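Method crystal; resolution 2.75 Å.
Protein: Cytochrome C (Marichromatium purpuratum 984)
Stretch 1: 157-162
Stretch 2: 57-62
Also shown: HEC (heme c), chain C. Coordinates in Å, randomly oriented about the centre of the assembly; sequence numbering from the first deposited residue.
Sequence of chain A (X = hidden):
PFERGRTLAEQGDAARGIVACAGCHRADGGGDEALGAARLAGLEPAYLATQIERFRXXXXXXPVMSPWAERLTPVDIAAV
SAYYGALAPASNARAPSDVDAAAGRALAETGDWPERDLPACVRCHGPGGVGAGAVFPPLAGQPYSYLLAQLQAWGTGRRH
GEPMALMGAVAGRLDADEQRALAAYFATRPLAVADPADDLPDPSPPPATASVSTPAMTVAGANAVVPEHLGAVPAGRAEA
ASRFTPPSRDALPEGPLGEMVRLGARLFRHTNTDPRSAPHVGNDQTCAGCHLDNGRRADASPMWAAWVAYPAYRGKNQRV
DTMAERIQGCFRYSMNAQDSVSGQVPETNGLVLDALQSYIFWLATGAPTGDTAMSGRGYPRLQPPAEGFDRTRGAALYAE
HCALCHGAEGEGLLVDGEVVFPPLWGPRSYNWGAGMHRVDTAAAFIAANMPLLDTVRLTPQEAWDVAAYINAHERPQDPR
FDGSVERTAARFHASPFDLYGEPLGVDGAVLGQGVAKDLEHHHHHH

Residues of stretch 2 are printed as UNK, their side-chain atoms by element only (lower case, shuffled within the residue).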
ATOM      1  N   GLY A 157       1.282  38.751  31.034  1.00 38.33           N
ATOM      2  CA  GLY A 157       0.656  39.973  30.542  1.00 37.54           C
ATOM      3  C   GLY A 157       1.485  41.226  30.657  1.00 38.76           C
ATOM      4  O   GLY A 157       1.004  42.306  30.302  1.00 50.92           O
ATOM      5  N   ARG A 158       2.729  41.111  31.086  1.00 40.79           N
ATOM      6  CA  ARG A 158       3.665  42.224  31.135  1.00 41.51           C
ATOM      7  C   ARG A 158       4.286  42.525  29.766  1.00 41.22           C
ATOM      8  O   ARG A 158       5.191  43.359  29.675  1.00 48.20           O
ATOM      9  CB  ARG A 158       4.742  41.877  32.176  1.00 38.47           C
ATOM     10  CG  ARG A 158       4.199  41.664  33.614  1.00 35.50           C
ATOM     11  CD  ARG A 158       5.209  40.985  34.520  1.00 43.85           C
ATOM     12  NE  ARG A 158       4.814  41.160  35.933  1.00 65.13           N
ATOM     13  CZ  ARG A 158       4.306  40.226  36.763  1.00 67.33           C
ATOM     14  NH1 ARG A 158       4.092  38.951  36.399  1.00 67.30           N
ATOM     15  NH2 ARG A 158       4.018  40.575  38.009  1.00 51.78           N
ATOM     16  N   ARG A 159       3.865  41.817  28.718  1.00 43.82           N
ATOM     17  CA  ARG A 159       4.168  42.155  27.331  1.00 45.17           C
ATOM     18  C   ARG A 159       2.955  41.835  26.479  1.00 46.93           C
ATOM     19  O   ARG A 159       2.339  40.766  26.643  1.00 43.34           O
ATOM     20  CB  ARG A 159       5.363  41.384  26.752  1.00 40.96           C
ATOM     21  CG  ARG A 159       5.640  41.779  25.289  1.00 41.44           C
ATOM     22  CD  ARG A 159       6.984  41.368  24.791  1.00 36.24           C
ATOM     23  NE  ARG A 159       7.154  41.654  23.369  1.00 41.50           N
ATOM     24  CZ  ARG A 159       8.276  41.399  22.684  1.00 44.12           C
ATOM     25  NH1 ARG A 159       9.332  40.859  23.284  1.00 36.64           N
ATOM     26  NH2 ARG A 159       8.347  41.666  21.382  1.00 46.77           N
ATOM     27  N   HIS A 160       2.607  42.759  25.580  1.00 33.79           N
ATOM     28  CA  HIS A 160       1.448  42.544  24.730  1.00 36.64           C
ATOM     29  C   HIS A 160       1.604  43.408  23.484  1.00 39.97           C
ATOM     30  O   HIS A 160       2.680  43.953  23.211  1.00 39.97           O
ATOM     31  CB  HIS A 160       0.167  42.810  25.524  1.00 39.16           C
ATOM     32  CG  HIS A 160       0.142  44.156  26.165  1.00 51.06           C
ATOM     33  ND1 HIS A 160      -0.551  45.220  25.617  1.00 49.18           N
ATOM     34  CD2 HIS A 160       0.755  44.625  27.280  1.00 43.07           C
ATOM     35  CE1 HIS A 160      -0.370  46.284  26.374  1.00 53.52           C
ATOM     36  NE2 HIS A 160       0.421  45.951  27.386  1.00 52.29           N
ATOM     37  N   GLY A 161       0.536  43.488  22.695  1.00 41.69           N
ATOM     38  CA  GLY A 161       0.461  44.377  21.551  1.00 48.73           C
ATOM     39  C   GLY A 161       0.804  43.768  20.205  1.00 50.65           C
ATOM     40  O   GLY A 161       0.524  44.393  19.173  1.00 54.34           O
ATOM     41  N   GLU A 162       1.330  42.549  20.175  1.00 50.54           N
ATOM     42  CA  GLU A 162       1.730  41.956  18.927  1.00 47.94           C
ATOM     43  C   GLU A 162       0.499  41.524  18.120  1.00 48.53           C
ATOM     44  O   GLU A 162      -0.582  41.340  18.674  1.00 45.65           O
ATOM     45  CB  GLU A 162       2.657  40.773  19.198  1.00 41.37           C
ATOM     46  CG  GLU A 162       1.984  39.436  19.657  1.00 38.68           C
ATOM     47  CD  GLU A 162       1.556  39.375  21.090  1.00 47.48           C
ATOM     48  OE1 GLU A 162       1.838  40.306  21.865  1.00 47.95           O
ATOM     49  OE2 GLU A 162       0.955  38.339  21.447  1.00 52.88           O
ATOM     50  N   UNK A  57       5.015  53.043  23.922  1.00 39.36           N
ATOM     51  CA  UNK A  57       3.570  52.902  24.011  1.00 32.83           C
ATOM     52  C   UNK A  57       3.096  52.159  25.268  1.00 44.11           C
ATOM     53  O   UNK A  57       1.887  52.140  25.556  1.00 40.61           O
ATOM     54  c   UNK A  57       3.079  52.175  22.758  1.00 38.24           C
ATOM     55  N   UNK A  58       3.998  51.525  26.009  1.00 47.31           N
ATOM     56  CA  UNK A  58       3.610  50.748  27.159  1.00 43.34           C
ATOM     57  C   UNK A  58       3.226  49.323  26.884  1.00 43.54           C
ATOM     58  O   UNK A  58       2.780  48.639  27.803  1.00 57.33           O
ATOM     59  N   UNK A  59       3.379  48.847  25.660  1.00 41.45           N
ATOM     60  CA  UNK A  59       3.211  47.422  25.397  1.00 42.13           C
ATOM     61  C   UNK A  59       4.398  46.597  25.889  1.00 47.26           C
ATOM     62  O   UNK A  59       4.299  45.365  25.959  1.00 40.29           O
ATOM     63  n   UNK A  59       0.661  47.883  21.392  1.00 38.94           N
ATOM     64  c   UNK A  59       1.854  47.943  21.912  1.00 40.27           C
ATOM     65  c   UNK A  59       3.026  47.233  23.927  1.00 42.24           C
ATOM     66  c   UNK A  59       1.920  48.055  23.400  1.00 41.53           C
ATOM     67  o   UNK A  59       2.888  47.895  21.232  1.00 44.78           O
ATOM     68  N   UNK A  60       5.525  47.246  26.178  1.00 40.26           N
ATOM     69  CA  UNK A  60       6.685  46.609  26.767  1.00 35.79           C
ATOM     70  C   UNK A  60       7.232  47.512  27.852  1.00 48.16           C
ATOM     71  O   UNK A  60       7.233  48.743  27.711  1.00 54.13           O
ATOM     72  n   UNK A  60       9.871  44.455  24.537  1.00 44.14           N
ATOM     73  c   UNK A  60       8.756  45.138  23.913  1.00 46.52           C
ATOM     74  c   UNK A  60      10.917  44.005  23.859  1.00 41.77           C
ATOM     75  c   UNK A  60       7.784  46.380  25.742  1.00 54.55           C
ATOM     76  n   UNK A  60      10.957  44.161  22.536  1.00 42.87           N
ATOM     77  c   UNK A  60       7.558  45.242  24.827  1.00 49.50           C
ATOM     78  n   UNK A  60      11.911  43.389  24.493  1.00 37.77           N
ATOM     79  N   UNK A  61       7.702  46.901  28.933  1.00 58.40           N
ATOM     80  CA  UNK A  61       8.248  47.653  30.053  1.00 55.63           C
ATOM     81  C   UNK A  61       9.447  46.915  30.610  1.00 51.18           C
ATOM     82  O   UNK A  61       9.397  45.703  30.832  1.00 68.76           O
ATOM     83  o   UNK A  61       5.975  48.349  30.547  1.00 68.26           O
ATOM     84  c   UNK A  61       7.188  47.861  31.139  1.00 49.75           C
ATOM     85  N   UNK A  62      10.527  47.649  30.810  1.00 48.25           N
ATOM     86  CA  UNK A  62      11.683  47.077  31.408  1.00 52.68           C
ATOM     87  C   UNK A  62      12.329  48.249  32.128  1.00 52.96           C
ATOM     88  O   UNK A  62      12.528  49.307  31.519  1.00 54.41           O
ATOM     89  c   UNK A  62      13.682  45.559  31.098  1.00 54.63           C
ATOM     90  c   UNK A  62      12.671  46.450  30.438  1.00 47.21           C
ATOM     91  c   UNK A  62      15.540  45.035  32.165  1.00 52.45           C
ATOM     92  n   UNK A  62      14.875  43.917  31.938  1.00 56.49           N
ATOM     93  n   UNK A  62      14.839  46.040  31.673  1.00 56.38           N
ATOM     94  c   UNK A  62      13.714  44.217  31.266  1.00 50.39           C
TER
HETATM   95 FE   HEC C1001      18.373  48.188  24.704  1.00 56.58          FE
HETATM   96  CHA HEC C1001      16.046  45.587  24.650  1.00 36.11           C
HETATM   97  CHB HEC C1001      17.506  49.039  21.386  1.00 41.77           C
HETATM   98  CHC HEC C1001      20.443  51.019  24.883  1.00 46.95           C
HETATM   99  CHD HEC C1001      19.434  47.206  27.919  1.00 44.06           C
HETATM  100  NA  HEC C1001      17.033  47.458  23.267  1.00 43.57           N
HETATM  101  C1A HEC C1001      16.197  46.411  23.438  1.00 42.49           C
HETATM  102  C2A HEC C1001      15.348  46.134  22.244  1.00 42.36           C
HETATM  103  C3A HEC C1001      15.785  47.163  21.302  1.00 36.47           C
HETATM  104  C4A HEC C1001      16.831  47.916  22.028  1.00 38.03           C
HETATM  105  CMA HEC C1001      15.259  47.353  19.924  1.00 43.78           C
HETATM  106  CAA HEC C1001      14.295  45.068  22.008  1.00 36.13           C
HETATM  107  CBA HEC C1001      15.009  43.908  21.342  1.00 39.73           C
HETATM  108  CGA HEC C1001      14.126  42.840  20.727  1.00 36.79           C
HETATM  109  O1A HEC C1001      14.681  41.769  20.385  1.00 35.39           O
HETATM  110  O2A HEC C1001      12.901  43.025  20.561  1.00 39.82           O
HETATM  111  NB  HEC C1001      18.886  49.717  23.383  1.00 45.64           N
HETATM  112  C1B HEC C1001      18.451  49.864  22.128  1.00 43.68           C
HETATM  113  C2B HEC C1001      19.004  51.054  21.468  1.00 39.02           C
HETATM  114  C3B HEC C1001      19.869  51.648  22.491  1.00 43.56           C
HETATM  115  C4B HEC C1001      19.713  50.745  23.641  1.00 43.41           C
HETATM  116  CMB HEC C1001      18.747  51.493  20.072  1.00 46.08           C
HETATM  117  CAB HEC C1001      20.675  52.903  22.390  1.00 53.47           C
HETATM  118  CBB HEC C1001      19.729  54.049  22.063  1.00 44.94           C
HETATM  119  NC  HEC C1001      19.690  48.952  26.129  1.00 45.60           N
HETATM  120  C1C HEC C1001      20.397  50.085  26.026  1.00 45.63           C
HETATM  121  C2C HEC C1001      21.239  50.335  27.212  1.00 45.00           C
HETATM  122  C3C HEC C1001      20.959  49.209  28.094  1.00 47.80           C
HETATM  123  C4C HEC C1001      19.992  48.415  27.314  1.00 47.61           C
HETATM  124  CMC HEC C1001      22.163  51.481  27.416  1.00 45.27           C
HETATM  125  CAC HEC C1001      21.499  48.888  29.457  1.00 47.77           C
HETATM  126  CBC HEC C1001      21.351  50.045  30.388  1.00 48.70           C
HETATM  127  ND  HEC C1001      17.835  46.686  26.042  1.00 43.27           N
HETATM  128  C1D HEC C1001      18.364  46.473  27.250  1.00 45.25           C
HETATM  129  C2D HEC C1001      17.768  45.325  27.945  1.00 45.86           C
HETATM  130  C3D HEC C1001      16.775  44.830  27.007  1.00 39.17           C
HETATM  131  C4D HEC C1001      16.885  45.762  25.853  1.00 39.15           C
HETATM  132  CMD HEC C1001      18.096  44.798  29.303  1.00 49.29           C
HETATM  133  CAD HEC C1001      15.826  43.696  27.261  1.00 43.12           C
HETATM  134  CBD HEC C1001      14.507  44.400  27.584  1.00 39.09           C
HETATM  135  CGD HEC C1001      13.413  43.425  27.906  1.00 43.27           C
HETATM  136  O1D HEC C1001      12.210  43.728  27.655  1.00 52.05           O
HETATM  137  O2D HEC C1001      13.779  42.365  28.441  1.00 40.57           O

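Position 57 carries a single side-chain carbon and nothing beyond it. CB of position 57 comes no nearer to stretch 1 than 7.7 Å, at CE1 of H160, so the contact places no demand on it. One carbon with no further atom is alanine, A57, a small residue that sits easily at an exposed site.

Position 58 has no side-chain atoms at all, which makes it glycine, G58. The backbone explains the choice: phi is +86°, and the residue closes a helix in a Schellman motif. A CB at these angles would be jammed against the carbonyl oxygen of the residue before. Its own carbonyl faces stretch 1, with O of G58 3.6 Å from NE2 of H160.

Position 59 has three side-chain carbons, the last bearing one oxygen and one nitrogen. The terminal nitrogen of position 59 lies 3.5 Å from CA of G161. An unbranched chain ending in such a group is glutamine, Q59; a carboxylate would carry two oxygens. With chi1 m and chi2 t, the chain reaches G161, and the fit requires glycine there, since an ideal CB on G161 would come within 2.4 Å of CD of Q59. The Q59 backbone takes part as well: N of H160 donates a hydrogen bond to O of Q59 at 3.1 Å, nearly straight at 162°, and CA of R159 makes a CA-H...O contact with that same O of Q59 at 3.5 Å. CA of Q59 also sits over one face of the H160 ring, 4.0 Å from its centroid.

Position 60 shows three carbons, a nitrogen, then a carbon carrying two more nitrogens. The planar end lies close to R159, with the terminal carbon 3.6 Å from NH1 of R159. This is a guanidinium, and the residue is arginine, R60. The two guanidinium planes lie flat on one another, 9° apart in tilt with centres 3.9 Å apart, although NH1 of R159 and NH1 of R60 are like charges at 3.8 Å. The heme may plausibly offset this: NH1 of R60 donates to O2A of HEC at 3.0 Å, and NH2 of R60 to O1D of HEC at 3.2 Å. A long side chain with two terminal donors suits a place that must span both propionates.

Position 61 has one carbon followed by one oxygen, hence serine, S61. OG of S61 comes no nearer to stretch 1 than 5.1 Å, at O of R158, and a small polar group fits this exposed position.

Position 62 has one carbon leading to a five-membered ring of three carbons and two nitrogens, the imidazole of histidine, H62. It lies beyond reach of stretch 1 and packs instead against the heme, with CBD of HEC over one ring face and CD2 of H62 3.4 Å from O2D of HEC.

The contact therefore works through one backbone hydrogen bond from H160 to Q59, with CA of Q59 over the H160 ring and the Q59 amide against CA of G161, while the stacked arginines carry it toward the heme, where the propionates accept hydrogen bonds from R60.

Stretch 2 (57-62) AGQRSH
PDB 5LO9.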